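PDB 3V46: cell division control protein 73 from Saccharomyces cerevisiae, which serves as a subunit of the PAF1 complex in transcription elongation and, through this Ras-like C-terminal domain, promotes association of the complex with chromatin. Local coordinates for residues L18-A23 against F92-T97; S24-V29 against F120-D125; E83-V88 against N101-N106; V88-T93 against K116-H121. All blocks are in the same frame, centred on the assembly; numbering follows the deposited sequence. Where two conformers were deposited one is given.

Contact 1 of 4, residues L18-A23 against F92-T97; sequences LIPSAA and FTTGHT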
loop_
_atom_site.group_PDB
_atom_site.type_symbol
_atom_site.label_atom_id
_atom_site.label_comp_id
_atom_site.label_asym_id
_atom_site.label_seq_id
_atom_site.Cartn_x
_atom_site.Cartn_y
_atom_site.Cartn_z
ATOM N N LEU A 18 2.808 -4.348 -0.515
ATOM C CA LEU A 18 3.323 -4.631 0.823
ATOM C C LEU A 18 2.755 -3.630 1.809
ATOM O O LEU A 18 2.885 -2.430 1.616
ATOM C CB LEU A 18 4.840 -4.530 0.851
ATOM C CG LEU A 18 5.608 -5.407 -0.116
ATOM C CD1 LEU A 18 7.105 -5.221 0.102
ATOM C CD2 LEU A 18 5.211 -6.841 0.088
ATOM N N ILE A 19 2.156 -4.142 2.878
ATOM C CA ILE A 19 1.590 -3.309 3.928
ATOM C C ILE A 19 1.919 -3.922 5.287
ATOM O O ILE A 19 1.043 -4.439 5.988
ATOM C CB ILE A 19 0.069 -3.096 3.727
ATOM C CG1 ILE A 19 -0.465 -2.067 4.730
ATOM C CG2 ILE A 19 -0.694 -4.428 3.808
ATOM C CD1 ILE A 19 -1.848 -1.563 4.413
ATOM N N PRO A 20 3.196 -3.891 5.659
ATOM C CA PRO A 20 3.482 -4.266 7.045
ATOM C C PRO A 20 2.926 -3.191 7.972
ATOM O O PRO A 20 2.634 -2.082 7.519
ATOM C CB PRO A 20 4.996 -4.252 7.098
ATOM C CG PRO A 20 5.365 -3.154 6.155
ATOM C CD PRO A 20 4.376 -3.323 4.995
ATOM N N SER A 21 2.762 -3.506 9.241
ATOM C CA SER A 21 2.192 -2.530 10.148
ATOM C C SER A 21 3.075 -2.276 11.354
ATOM O O SER A 21 3.873 -3.122 11.750
ATOM C CB SER A 21 0.792 -2.965 10.619
ATOM O OG SER A 21 0.823 -4.159 11.391
ATOM N N ALA A 22 2.941 -1.077 11.902
ATOM C CA ALA A 22 3.467 -0.741 13.211
ATOM C C ALA A 22 2.286 -0.322 14.092
ATOM O O ALA A 22 1.149 -0.251 13.626
ATOM C CB ALA A 22 4.505 0.372 13.106
ATOM N N ALA A 23 2.536 -0.060 15.367
ATOM C CA ALA A 23 1.442 0.243 16.265
ATOM C C ALA A 23 0.684 1.459 15.772
ATOM O O ALA A 23 -0.532 1.536 15.913
ATOM C CB ALA A 23 1.968 0.479 17.689
ATOM N N PHE A 92 3.225 0.386 1.289
ATOM C CA PHE A 92 2.763 1.285 2.325
ATOM C C PHE A 92 3.812 1.303 3.415
ATOM O O PHE A 92 4.266 0.245 3.860
ATOM C CB PHE A 92 1.427 0.818 2.910
ATOM C CG PHE A 92 0.248 1.004 1.997
ATOM C CD1 PHE A 92 0.337 0.752 0.644
ATOM C CD2 PHE A 92 -0.960 1.416 2.498
ATOM C CE1 PHE A 92 -0.767 0.918 -0.186
ATOM C CE2 PHE A 92 -2.061 1.574 1.672
ATOM C CZ PHE A 92 -1.967 1.314 0.341
ATOM N N THR A 93 4.180 2.497 3.874
ATOM C CA THR A 93 5.255 2.627 4.848
ATOM C C THR A 93 4.757 2.989 6.238
ATOM O O THR A 93 3.787 3.732 6.406
ATOM C CB THR A 93 6.269 3.700 4.420
ATOM O OG1 THR A 93 5.599 4.959 4.291
ATOM C CG2 THR A 93 6.905 3.342 3.105
ATOM N N THR A 94 5.453 2.451 7.231
ATOM C CA THR A 94 5.118 2.652 8.630
ATOM C C THR A 94 5.792 3.895 9.146
ATOM O O THR A 94 5.367 4.472 10.133
ATOM C CB THR A 94 5.635 1.488 9.495
ATOM O OG1 THR A 94 7.060 1.413 9.377
ATOM C CG2 THR A 94 5.016 0.173 9.049
ATOM N N GLY A 95 6.873 4.284 8.481
ATOM C CA GLY A 95 7.706 5.368 8.961
ATOM C C GLY A 95 8.977 4.898 9.646
ATOM O O GLY A 95 9.790 5.719 10.036
ATOM N N HIS A 96 9.154 3.588 9.809
ATOM C CA HIS A 96 10.393 3.052 10.384
ATOM C C HIS A 96 11.319 2.626 9.261
ATOM O O HIS A 96 10.915 1.863 8.389
ATOM C CB HIS A 96 10.112 1.842 11.262
ATOM C CG HIS A 96 9.279 2.151 12.463
ATOM N ND1 HIS A 96 8.238 1.346 12.869
ATOM C CD2 HIS A 96 9.336 3.173 13.351
ATOM C CE1 HIS A 96 7.688 1.859 13.956
ATOM N NE2 HIS A 96 8.328 2.970 14.262
ATOM N N THR A 97 12.566 3.093 9.284
ATOM C CA THR A 97 13.491 2.746 8.216
ATOM C C THR A 97 13.830 1.254 8.251
ATOM O O THR A 97 14.153 0.667 7.223
ATOM C CB THR A 97 14.776 3.587 8.267
ATOM O OG1 THR A 97 14.436 4.979 8.361
ATOM C CG2 THR A 97 15.605 3.359 7.010
#
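Phe-92 meets Leu-18 and Ile-19 by one backbone bond and one patch of packing. The amide N of Phe-92 donates to the carbonyl O of Leu-18 at 2.9 Å, and in the conformer described CD1 of Ile-19 comes to 3.7 Å from CD2 of Phe-92. CG1 of Ile-19, anti to the backbone N (chi1 -172°), lies near CB of Phe-92. Further along, Thr-94 carries the contact with its methyl: CG2 rests 3.6 Å from the carbonyl O of Pro-20 and 3.7 Å from the amide N of Ala-22. The methyl CB of Ala-22 in turn touches CE1 of the His-96 imidazole at 3.6 Å. Behind this first shell, OG1 of Thr-94 accepts from the amide N of His-96 at 3.0 Å, an ST turn that leaves CG2 facing the 18-23 segment. Gln-99 fastens the same bend, its side-chain amide bonding to Phe-92 O and Thr-94 N. The two segments follow neighbouring parallel strands of the Ras-like sheet, 16-18 and 88-92. Beyond the single bond at the strand ends, the loops meet through methyl groups set against two rings and against backbone atoms, so their association is chiefly van der Waals packing.

Contact 2 of 4, residues S24-V29 against F120-D125; sequences SSILTV and FHFAGD
Ile-26 and Leu-27 hold this contact by placing aliphatic groups over two phenyl rings. CD1 of Leu-27 stands 3.6 Å from the centroid of the Phe-120 ring and 11° from its normal, a CH-pi contact over the ring centre. The second CH-pi contact is longer: CD1 of Ile-26 lies 4.2 Å from the Phe-122 centroid, over the face but displaced toward the rim.

Apolar packing broadens the grip of Ile-26. Its CG2 methyl presses on the same ring at CE2 of Phe-122, 3.4 Å away, while CD1 also reaches the backbone C of His-121 at 3.6 Å. With CG1 set between the backbone N and the carbonyl carbon (chi1 72°), the two branches of Ile-26 divide the work, CG1 approaching CB of Phe-120 and CG2 meeting Phe-122.

The polar link is indirect. One water accepts from the amide N of Ile-26 at 3.3 Å and donates to the carbonyl O of Phe-120 at 3.2 Å, bridging loop and strand. After Phe-122 the chain reverses in a type II beta turn, closed by the amide of Asp-125.

The 24-29 loop, on its way from strand 16-18 to helix 32-38, packs on the C-terminal end of strand 116-122 in the sheet of this non-GTP-binding Ras-like domain. Phe-35 of that helix touches both Leu-27 and Phe-120, and strand 136-141 flanks the site through Leu-141 against Ile-26 and Val-139 against Phe-120.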
loop_
_atom_site.group_PDB
_atom_site.type_symbol
_atom_site.label_atom_id
_atom_site.label_comp_id
_atom_site.label_asym_id
_atom_site.label_seq_id
_atom_site.Cartn_x
_atom_site.Cartn_y
_atom_site.Cartn_z
ATOM N N SER A 24 1.413 2.388 15.158
ATOM C CA SER A 24 0.863 3.667 14.723
ATOM C C SER A 24 0.125 3.594 13.386
ATOM O O SER A 24 -0.506 4.564 12.971
ATOM C CB SER A 24 1.996 4.679 14.591
ATOM O OG SER A 24 2.969 4.201 13.673
ATOM N N SER A 25 0.192 2.452 12.718
ATOM C CA SER A 25 -0.361 2.335 11.368
ATOM C C SER A 25 -1.846 2.604 11.342
ATOM O O SER A 25 -2.591 2.044 12.137
ATOM C CB SER A 25 -0.109 0.943 10.809
ATOM O OG SER A 25 1.267 0.765 10.528
ATOM N N ILE A 26 -2.287 3.452 10.420
ATOM C CA ILE A 26 -3.720 3.693 10.292
ATOM C C ILE A 26 -4.352 2.753 9.267
ATOM O O ILE A 26 -5.543 2.487 9.363
ATOM C CB ILE A 26 -4.102 5.189 10.053
ATOM C CG1 ILE A 26 -3.728 5.670 8.657
ATOM C CG2 ILE A 26 -3.473 6.080 11.135
ATOM C CD1 ILE A 26 -4.145 7.137 8.421
ATOM N N LEU A 27 -3.551 2.240 8.326
ATOM C CA LEU A 27 -3.995 1.213 7.379
ATOM C C LEU A 27 -3.143 -0.046 7.535
ATOM O O LEU A 27 -1.917 0.028 7.558
ATOM C CB LEU A 27 -3.909 1.702 5.930
ATOM C CG LEU A 27 -4.920 2.754 5.484
ATOM C CD1 LEU A 27 -4.623 3.227 4.064
ATOM C CD2 LEU A 27 -6.331 2.201 5.569
ATOM N N THR A 28 -3.813 -1.190 7.677
ATOM C CA THR A 28 -3.139 -2.478 7.802
ATOM C C THR A 28 -3.903 -3.516 6.988
ATOM O O THR A 28 -4.961 -3.213 6.444
ATOM C CB THR A 28 -3.126 -2.947 9.244
ATOM O OG1 THR A 28 -4.444 -3.377 9.604
ATOM C CG2 THR A 28 -2.693 -1.818 10.179
ATOM N N VAL A 29 -3.400 -4.744 6.907
ATOM C CA VAL A 29 -4.157 -5.777 6.188
ATOM C C VAL A 29 -5.536 -6.001 6.808
ATOM O O VAL A 29 -6.431 -6.509 6.140
ATOM C CB VAL A 29 -3.434 -7.149 6.084
ATOM C CG1 VAL A 29 -2.286 -7.078 5.114
ATOM C CG2 VAL A 29 -2.989 -7.655 7.464
ATOM N N PHE A 120 0.458 6.933 4.711
ATOM C CA PHE A 120 -0.850 7.411 5.145
ATOM C C PHE A 120 -0.777 7.870 6.594
ATOM O O PHE A 120 -0.143 7.223 7.439
ATOM C CB PHE A 120 -1.902 6.294 5.030
ATOM C CG PHE A 120 -2.399 6.054 3.632
ATOM C CD1 PHE A 120 -1.666 5.288 2.738
ATOM C CD2 PHE A 120 -3.615 6.579 3.219
ATOM C CE1 PHE A 120 -2.138 5.057 1.459
ATOM C CE2 PHE A 120 -4.094 6.342 1.946
ATOM C CZ PHE A 120 -3.351 5.592 1.063
ATOM N N HIS A 121 -1.427 8.991 6.882
ATOM C CA HIS A 121 -1.468 9.504 8.240
ATOM C C HIS A 121 -2.695 10.385 8.438
ATOM O O HIS A 121 -3.367 10.766 7.478
ATOM C CB HIS A 121 -0.202 10.300 8.548
ATOM C CG HIS A 121 -0.077 11.552 7.743
ATOM N ND1 HIS A 121 -0.322 12.803 8.271
ATOM C CD2 HIS A 121 0.255 11.748 6.447
ATOM C CE1 HIS A 121 -0.145 13.714 7.332
ATOM N NE2 HIS A 121 0.203 13.101 6.215
ATOM N N PHE A 122 -3.008 10.676 9.688
ATOM C CA PHE A 122 -4.146 11.530 9.982
ATOM C C PHE A 122 -3.784 12.987 9.826
ATOM O O PHE A 122 -2.691 13.416 10.206
ATOM C CB PHE A 122 -4.664 11.290 11.395
ATOM C CG PHE A 122 -5.431 10.009 11.547
ATOM C CD1 PHE A 122 -6.461 9.702 10.677
ATOM C CD2 PHE A 122 -5.123 9.121 12.555
ATOM C CE1 PHE A 122 -7.173 8.527 10.811
ATOM C CE2 PHE A 122 -5.830 7.938 12.696
ATOM C CZ PHE A 122 -6.855 7.643 11.823
ATOM N N ALA A 123 -4.722 13.740 9.267
ATOM C CA ALA A 123 -4.620 15.183 9.204
ATOM C C ALA A 123 -4.356 15.699 10.612
ATOM O O ALA A 123 -5.049 15.319 11.556
ATOM C CB ALA A 123 -5.906 15.757 8.666
ATOM N N GLY A 124 -3.342 16.549 10.750
ATOM C CA GLY A 124 -2.980 17.093 12.045
ATOM C C GLY A 124 -1.717 16.476 12.612
ATOM O O GLY A 124 -0.965 17.137 13.318
ATOM N N ASP A 125 -1.483 15.204 12.303
ATOM C CA ASP A 125 -0.297 14.508 12.788
ATOM C C ASP A 125 0.880 14.782 11.871
ATOM O O ASP A 125 0.771 14.620 10.663
ATOM C CB ASP A 125 -0.529 12.999 12.849
ATOM C CG ASP A 125 -1.534 12.606 13.898
ATOM O OD1 ASP A 125 -1.763 13.412 14.829
ATOM O OD2 ASP A 125 -2.087 11.487 13.792
HETATM O O HOH W 1 0.528 4.709 9.287
#

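Contact 3 of 4, residues E83-V88 against N101-N106; sequences EYWDRV and NNYQWN
Trp-85 has CG anti to its carbonyl carbon (chi1 -77°), which starts its indole toward the 101-106 loop, and Gln-104 has CG anti to the backbone N (chi1 -177°), where it lies over the Trp-105 ring. CB of Gln-104, placed by the backbone, faces the indole 3.6 Å from the centroid of the five-membered ring of Trp-85, in a CH-pi contact over the face. The amide N of Gln-104 lies above the same face, 3.6 Å from CE2 of Trp-85, so backbone as well as side chain covers the indole.

The far rim of the indole runs onto Tyr-103, where CH2 of Trp-85 comes to 3.5 Å from CD1 of the tyrosine and CZ3 lies over one face of its ring, the two planes inclined at 44°. Trp-105 approaches from its own edge, CH2 reaching 3.9 Å from CB of Trp-85, while the carbonyl O of Trp-85 lies in the plane of the Trp-105 ring, 3.6 Å from CZ3. An alanine in place of Trp-85 would probably open a gap beside Tyr-103 and Gln-104 and leave that face of the tyrosine less supported.

The contact joins the helical turn entering strand 88-92 of the Ras-like fold to the loop between that strand and helix 108-114. Phe-79 stacks on Trp-85, Leu-18 of strand 16-18 touches both Trp-85 and Tyr-103, and Leu-111 of helix 108-114 packs against Tyr-103 and Trp-105.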
loop_
_atom_site.group_PDB
_atom_site.type_symbol
_atom_site.label_atom_id
_atom_site.label_comp_id
_atom_site.label_asym_id
_atom_site.label_seq_id
_atom_site.Cartn_x
_atom_site.Cartn_y
_atom_site.Cartn_z
ATOM N N GLU A 83 12.382 -13.210 -7.884
ATOM C CA GLU A 83 11.480 -12.670 -8.901
ATOM C C GLU A 83 10.140 -12.192 -8.322
ATOM O O GLU A 83 9.447 -11.388 -8.948
ATOM C CB GLU A 83 11.280 -13.653 -10.064
ATOM C CG GLU A 83 10.950 -15.089 -9.680
ATOM C CD GLU A 83 10.853 -15.997 -10.902
ATOM O OE1 GLU A 83 11.026 -15.490 -12.032
ATOM O OE2 GLU A 83 10.603 -17.211 -10.742
ATOM N N TYR A 84 9.781 -12.665 -7.128
ATOM C CA TYR A 84 8.604 -12.152 -6.440
ATOM C C TYR A 84 8.763 -10.652 -6.225
ATOM O O TYR A 84 7.795 -9.900 -6.264
ATOM C CB TYR A 84 8.406 -12.828 -5.077
ATOM C CG TYR A 84 7.657 -14.141 -5.109
ATOM C CD1 TYR A 84 6.272 -14.173 -5.061
ATOM C CD2 TYR A 84 8.336 -15.350 -5.157
ATOM C CE1 TYR A 84 5.582 -15.371 -5.079
ATOM C CE2 TYR A 84 7.656 -16.552 -5.179
ATOM C CZ TYR A 84 6.279 -16.556 -5.137
ATOM O OH TYR A 84 5.595 -17.750 -5.153
ATOM N N TRP A 85 9.990 -10.213 -5.985
ATOM C CA TRP A 85 10.228 -8.798 -5.724
ATOM C C TRP A 85 9.911 -7.916 -6.926
ATOM O O TRP A 85 9.542 -6.757 -6.758
ATOM C CB TRP A 85 11.662 -8.571 -5.247
ATOM C CG TRP A 85 11.796 -8.965 -3.832
ATOM C CD1 TRP A 85 12.370 -10.100 -3.333
ATOM C CD2 TRP A 85 11.287 -8.241 -2.710
ATOM N NE1 TRP A 85 12.260 -10.116 -1.961
ATOM C CE2 TRP A 85 11.600 -8.984 -1.556
ATOM C CE3 TRP A 85 10.608 -7.029 -2.570
ATOM C CZ2 TRP A 85 11.244 -8.561 -0.282
ATOM C CZ3 TRP A 85 10.258 -6.611 -1.303
ATOM C CH2 TRP A 85 10.588 -7.369 -0.176
ATOM N N ASP A 86 10.039 -8.459 -8.132
ATOM C CA ASP A 86 9.733 -7.692 -9.338
ATOM C C ASP A 86 8.242 -7.419 -9.452
ATOM O O ASP A 86 7.828 -6.556 -10.235
ATOM C CB ASP A 86 10.190 -8.431 -10.594
ATOM C CG ASP A 86 11.687 -8.594 -10.671
ATOM O OD1 ASP A 86 12.407 -7.698 -10.189
ATOM O OD2 ASP A 86 12.146 -9.622 -11.229
ATOM N N ARG A 87 7.444 -8.165 -8.684
ATOM C CA ARG A 87 5.987 -8.071 -8.720
ATOM C C ARG A 87 5.445 -7.027 -7.755
ATOM O O ARG A 87 4.257 -6.731 -7.768
ATOM C CB ARG A 87 5.359 -9.428 -8.382
ATOM C CG ARG A 87 5.598 -10.505 -9.444
ATOM C CD ARG A 87 5.255 -11.894 -8.927
ATOM N NE ARG A 87 3.869 -12.010 -8.490
ATOM C CZ ARG A 87 3.368 -13.071 -7.868
ATOM N NH1 ARG A 87 4.136 -14.125 -7.624
ATOM N NH2 ARG A 87 2.100 -13.087 -7.495
ATOM N N VAL A 88 6.301 -6.485 -6.896
ATOM C CA VAL A 88 5.855 -5.509 -5.904
ATOM C C VAL A 88 5.629 -4.172 -6.601
ATOM O O VAL A 88 6.555 -3.601 -7.182
ATOM C CB VAL A 88 6.879 -5.375 -4.757
ATOM C CG1 VAL A 88 6.508 -4.238 -3.812
ATOM C CG2 VAL A 88 6.978 -6.677 -3.980
ATOM N N ASN A 101 14.639 -3.618 5.804
ATOM C CA ASN A 101 15.920 -4.303 5.989
ATOM C C ASN A 101 16.054 -5.627 5.228
ATOM O O ASN A 101 17.134 -5.957 4.736
ATOM C CB ASN A 101 16.212 -4.525 7.471
ATOM C CG ASN A 101 17.539 -5.224 7.689
ATOM O OD1 ASN A 101 17.586 -6.404 8.049
ATOM N ND2 ASN A 101 18.631 -4.505 7.444
ATOM N N ASN A 102 14.967 -6.383 5.128
ATOM C CA ASN A 102 14.995 -7.679 4.449
ATOM C C ASN A 102 14.394 -7.630 3.042
ATOM O O ASN A 102 14.134 -8.663 2.425
ATOM C CB ASN A 102 14.272 -8.729 5.298
ATOM C CG ASN A 102 14.079 -10.045 4.568
ATOM O OD1 ASN A 102 14.989 -10.876 4.502
ATOM N ND2 ASN A 102 12.885 -10.241 4.012
ATOM N N TYR A 103 14.182 -6.426 2.529
ATOM C CA TYR A 103 13.656 -6.263 1.181
ATOM C C TYR A 103 14.793 -6.449 0.166
ATOM O O TYR A 103 15.963 -6.269 0.497
ATOM C CB TYR A 103 13.043 -4.866 1.010
ATOM C CG TYR A 103 11.691 -4.612 1.678
ATOM C CD1 TYR A 103 11.185 -5.444 2.663
ATOM C CD2 TYR A 103 10.924 -3.522 1.295
ATOM C CE1 TYR A 103 9.946 -5.185 3.258
ATOM C CE2 TYR A 103 9.696 -3.257 1.873
ATOM C CZ TYR A 103 9.206 -4.085 2.852
ATOM O OH TYR A 103 7.965 -3.796 3.405
ATOM N N GLN A 104 14.451 -6.787 -1.075
ATOM C CA GLN A 104 15.462 -6.961 -2.115
ATOM C C GLN A 104 16.286 -5.691 -2.246
ATOM O O GLN A 104 17.516 -5.743 -2.372
ATOM C CB GLN A 104 14.802 -7.271 -3.457
ATOM C CG GLN A 104 15.782 -7.533 -4.568
ATOM C CD GLN A 104 16.637 -8.750 -4.295
ATOM O OE1 GLN A 104 16.170 -9.735 -3.725
ATOM N NE2 GLN A 104 17.898 -8.686 -4.699
ATOM N N TRP A 105 15.593 -4.555 -2.240
ATOM C CA TRP A 105 16.232 -3.247 -2.271
ATOM C C TRP A 105 15.980 -2.610 -0.914
ATOM O O TRP A 105 14.852 -2.198 -0.605
ATOM C CB TRP A 105 15.665 -2.394 -3.419
ATOM C CG TRP A 105 15.667 -3.141 -4.709
ATOM C CD1 TRP A 105 16.738 -3.358 -5.528
ATOM C CD2 TRP A 105 14.555 -3.811 -5.317
ATOM N NE1 TRP A 105 16.364 -4.117 -6.609
ATOM C CE2 TRP A 105 15.026 -4.404 -6.508
ATOM C CE3 TRP A 105 13.204 -3.956 -4.977
ATOM C CZ2 TRP A 105 14.198 -5.133 -7.358
ATOM C CZ3 TRP A 105 12.385 -4.678 -5.821
ATOM C CH2 TRP A 105 12.887 -5.262 -6.997
ATOM N N ASN A 106 17.009 -2.579 -0.069
ATOM C CA ASN A 106 16.773 -2.281 1.347
ATOM C C ASN A 106 17.037 -0.839 1.783
ATOM O O ASN A 106 16.899 -0.510 2.961
ATOM C CB ASN A 106 17.546 -3.256 2.239
ATOM C CG ASN A 106 19.051 -3.138 2.076
ATOM O OD1 ASN A 106 19.553 -2.214 1.439
ATOM N ND2 ASN A 106 19.782 -4.074 2.673
#

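Contact 4 of 4, residues V88-T93 against K116-H121; sequences VVAIFT and KGYYFH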
loop_
_atom_site.group_PDB
_atom_site.type_symbol
_atom_site.label_atom_id
_atom_site.label_comp_id
_atom_site.label_asym_id
_atom_site.label_seq_id
_atom_site.Cartn_x
_atom_site.Cartn_y
_atom_site.Cartn_z
ATOM N N VAL A 88 6.301 -6.485 -6.896
ATOM C CA VAL A 88 5.855 -5.509 -5.904
ATOM C C VAL A 88 5.629 -4.172 -6.601
ATOM O O VAL A 88 6.555 -3.601 -7.182
ATOM C CB VAL A 88 6.879 -5.375 -4.757
ATOM C CG1 VAL A 88 6.508 -4.238 -3.812
ATOM C CG2 VAL A 88 6.978 -6.677 -3.980
ATOM N N VAL A 89 4.389 -3.693 -6.560
ATOM C CA VAL A 89 3.993 -2.481 -7.285
ATOM C C VAL A 89 3.695 -1.307 -6.357
ATOM O O VAL A 89 3.665 -0.160 -6.795
ATOM C CB VAL A 89 2.770 -2.726 -8.203
ATOM C CG1 VAL A 89 3.102 -3.755 -9.272
ATOM C CG2 VAL A 89 1.557 -3.161 -7.405
ATOM N N ALA A 90 3.478 -1.581 -5.072
ATOM C CA ALA A 90 3.249 -0.518 -4.099
ATOM C C ALA A 90 3.661 -0.988 -2.729
ATOM O O ALA A 90 3.510 -2.167 -2.387
ATOM C CB ALA A 90 1.787 -0.091 -4.099
ATOM N N ILE A 91 4.169 -0.040 -1.945
ATOM C CA ILE A 91 4.609 -0.281 -0.585
ATOM C C ILE A 91 4.021 0.803 0.304
ATOM O O ILE A 91 4.259 1.999 0.086
ATOM C CB ILE A 91 6.148 -0.271 -0.492
ATOM C CG1 ILE A 91 6.738 -1.388 -1.383
ATOM C CG2 ILE A 91 6.608 -0.445 0.957
ATOM C CD1 ILE A 91 8.228 -1.369 -1.492
ATOM N N PHE A 92 3.225 0.386 1.289
ATOM C CA PHE A 92 2.763 1.285 2.325
ATOM C C PHE A 92 3.812 1.303 3.415
ATOM O O PHE A 92 4.266 0.245 3.860
ATOM C CB PHE A 92 1.427 0.818 2.910
ATOM C CG PHE A 92 0.248 1.004 1.997
ATOM C CD1 PHE A 92 0.337 0.752 0.644
ATOM C CD2 PHE A 92 -0.960 1.416 2.498
ATOM C CE1 PHE A 92 -0.767 0.918 -0.186
ATOM C CE2 PHE A 92 -2.061 1.574 1.672
ATOM C CZ PHE A 92 -1.967 1.314 0.341
ATOM N N THR A 93 4.180 2.497 3.874
ATOM C CA THR A 93 5.255 2.627 4.848
ATOM C C THR A 93 4.757 2.989 6.238
ATOM O O THR A 93 3.787 3.732 6.406
ATOM C CB THR A 93 6.269 3.700 4.420
ATOM O OG1 THR A 93 5.599 4.959 4.291
ATOM C CG2 THR A 93 6.905 3.342 3.105
ATOM N N LYS A 116 6.520 2.125 -6.071
ATOM C CA LYS A 116 5.717 3.232 -5.582
ATOM C C LYS A 116 5.476 3.113 -4.085
ATOM O O LYS A 116 4.998 2.092 -3.604
ATOM C CB LYS A 116 4.390 3.252 -6.332
ATOM C CG LYS A 116 3.420 4.267 -5.825
ATOM C CD LYS A 116 3.688 5.598 -6.433
ATOM C CE LYS A 116 2.653 6.614 -5.999
ATOM N NZ LYS A 116 2.996 7.949 -6.520
ATOM N N GLY A 117 5.828 4.158 -3.347
ATOM C CA GLY A 117 5.606 4.203 -1.917
ATOM C C GLY A 117 4.499 5.165 -1.509
ATOM O O GLY A 117 4.281 6.200 -2.148
ATOM N N TYR A 118 3.813 4.805 -0.428
ATOM C CA TYR A 118 2.758 5.617 0.169
ATOM C C TYR A 118 2.993 5.720 1.664
ATOM O O TYR A 118 3.490 4.778 2.289
ATOM C CB TYR A 118 1.376 4.986 -0.050
ATOM C CG TYR A 118 0.947 4.919 -1.492
ATOM C CD1 TYR A 118 1.250 3.814 -2.273
ATOM C CD2 TYR A 118 0.252 5.962 -2.077
ATOM C CE1 TYR A 118 0.867 3.740 -3.575
ATOM C CE2 TYR A 118 -0.143 5.894 -3.405
ATOM C CZ TYR A 118 0.170 4.774 -4.141
ATOM O OH TYR A 118 -0.202 4.687 -5.461
ATOM N N TYR A 119 2.643 6.871 2.227
ATOM C CA TYR A 119 2.646 7.071 3.662
ATOM C C TYR A 119 1.306 7.703 4.047
ATOM O O TYR A 119 1.045 8.857 3.737
ATOM C CB TYR A 119 3.804 7.974 4.107
ATOM C CG TYR A 119 3.811 8.231 5.594
ATOM C CD1 TYR A 119 4.273 7.268 6.482
ATOM C CD2 TYR A 119 3.361 9.436 6.114
ATOM C CE1 TYR A 119 4.278 7.484 7.839
ATOM C CE2 TYR A 119 3.372 9.671 7.474
ATOM C CZ TYR A 119 3.826 8.690 8.332
ATOM O OH TYR A 119 3.849 8.916 9.684
ATOM N N PHE A 120 0.458 6.933 4.711
ATOM C CA PHE A 120 -0.850 7.411 5.145
ATOM C C PHE A 120 -0.777 7.870 6.594
ATOM O O PHE A 120 -0.143 7.223 7.439
ATOM C CB PHE A 120 -1.902 6.294 5.030
ATOM C CG PHE A 120 -2.399 6.054 3.632
ATOM C CD1 PHE A 120 -1.666 5.288 2.738
ATOM C CD2 PHE A 120 -3.615 6.579 3.219
ATOM C CE1 PHE A 120 -2.138 5.057 1.459
ATOM C CE2 PHE A 120 -4.094 6.342 1.946
ATOM C CZ PHE A 120 -3.351 5.592 1.063
ATOM N N HIS A 121 -1.427 8.991 6.882
ATOM C CA HIS A 121 -1.468 9.504 8.240
ATOM C C HIS A 121 -2.695 10.385 8.438
ATOM O O HIS A 121 -3.367 10.766 7.478
ATOM C CB HIS A 121 -0.202 10.300 8.548
ATOM C CG HIS A 121 -0.077 11.552 7.743
ATOM N ND1 HIS A 121 -0.322 12.803 8.271
ATOM C CD2 HIS A 121 0.255 11.748 6.447
ATOM C CE1 HIS A 121 -0.145 13.714 7.332
ATOM N NE2 HIS A 121 0.203 13.101 6.215
HETATM O O HOH W 2 5.663 0.406 -8.401
HETATM O O HOH W 3 1.333 4.193 5.229
#
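The carbonyl O of Tyr-118 is gripped twice by Thr-93, at 2.9 Å from the amide N and again at 2.9 Å from OG1. The hydroxyl stands tilted 35° from the carbonyl plane. Setting OG1 between the backbone N and the carbonyl carbon (chi1 60°) brings it there and also to the edge of the Tyr-119 ring, 3.4 Å from CD1. Parallel pairing continues with Tyr-118 N to Ile-91 O and with Ile-91 N to Lys-116 O, the latter at 2.8 Å. Waters join Val-89 O to Lys-116 N and Thr-93 O to Phe-120 N. Strands 88-92 and 116-122 are the parallel strands of a beta-alpha-beta crossover through helix 108-114, in the central sheet of the Ras-like fold. On the face bearing Ala-90, the rings of Phe-92, Tyr-118 and Phe-120 form an aromatic cluster. The rings of Phe-92 and Phe-120 are nearly parallel but slid apart, CE2 of Phe-92 lying 3.5 Å from CE1 of Phe-120, and Phe-92 meets Tyr-118 obliquely. A serine in place of Phe-92 would probably leave a gap beside Tyr-118 and Phe-120 and deprive both of an aromatic neighbour. Ala-90 CB touches the Tyr-118 edge, and the tyrosine hydroxyl bonds to Ser-159.

How the contacts relate
Contact 4 lies nearest the chain centre and is buried, like contact 2, whereas contacts 1 and 3 are only partly buried. Backbone pairing dominates contact 4, falls to a single bond in contact 1, and gives way to side-chain packing in contacts 2 and 3. Contacts 1 and 4 share Phe-92 and Thr-93, and contacts 2 and 4 share Phe-120 and His-121, so the aromatic cluster on one face of the sheet is met by aliphatic loop side chains, Ile-19 in contact 1 and Leu-27 in contact 2. Contact 3 joins contact 4 through Val-88 and contact 1 through Leu-18; its centre is about 24 Å from that of contact 2, on the opposite side of the chain's centre.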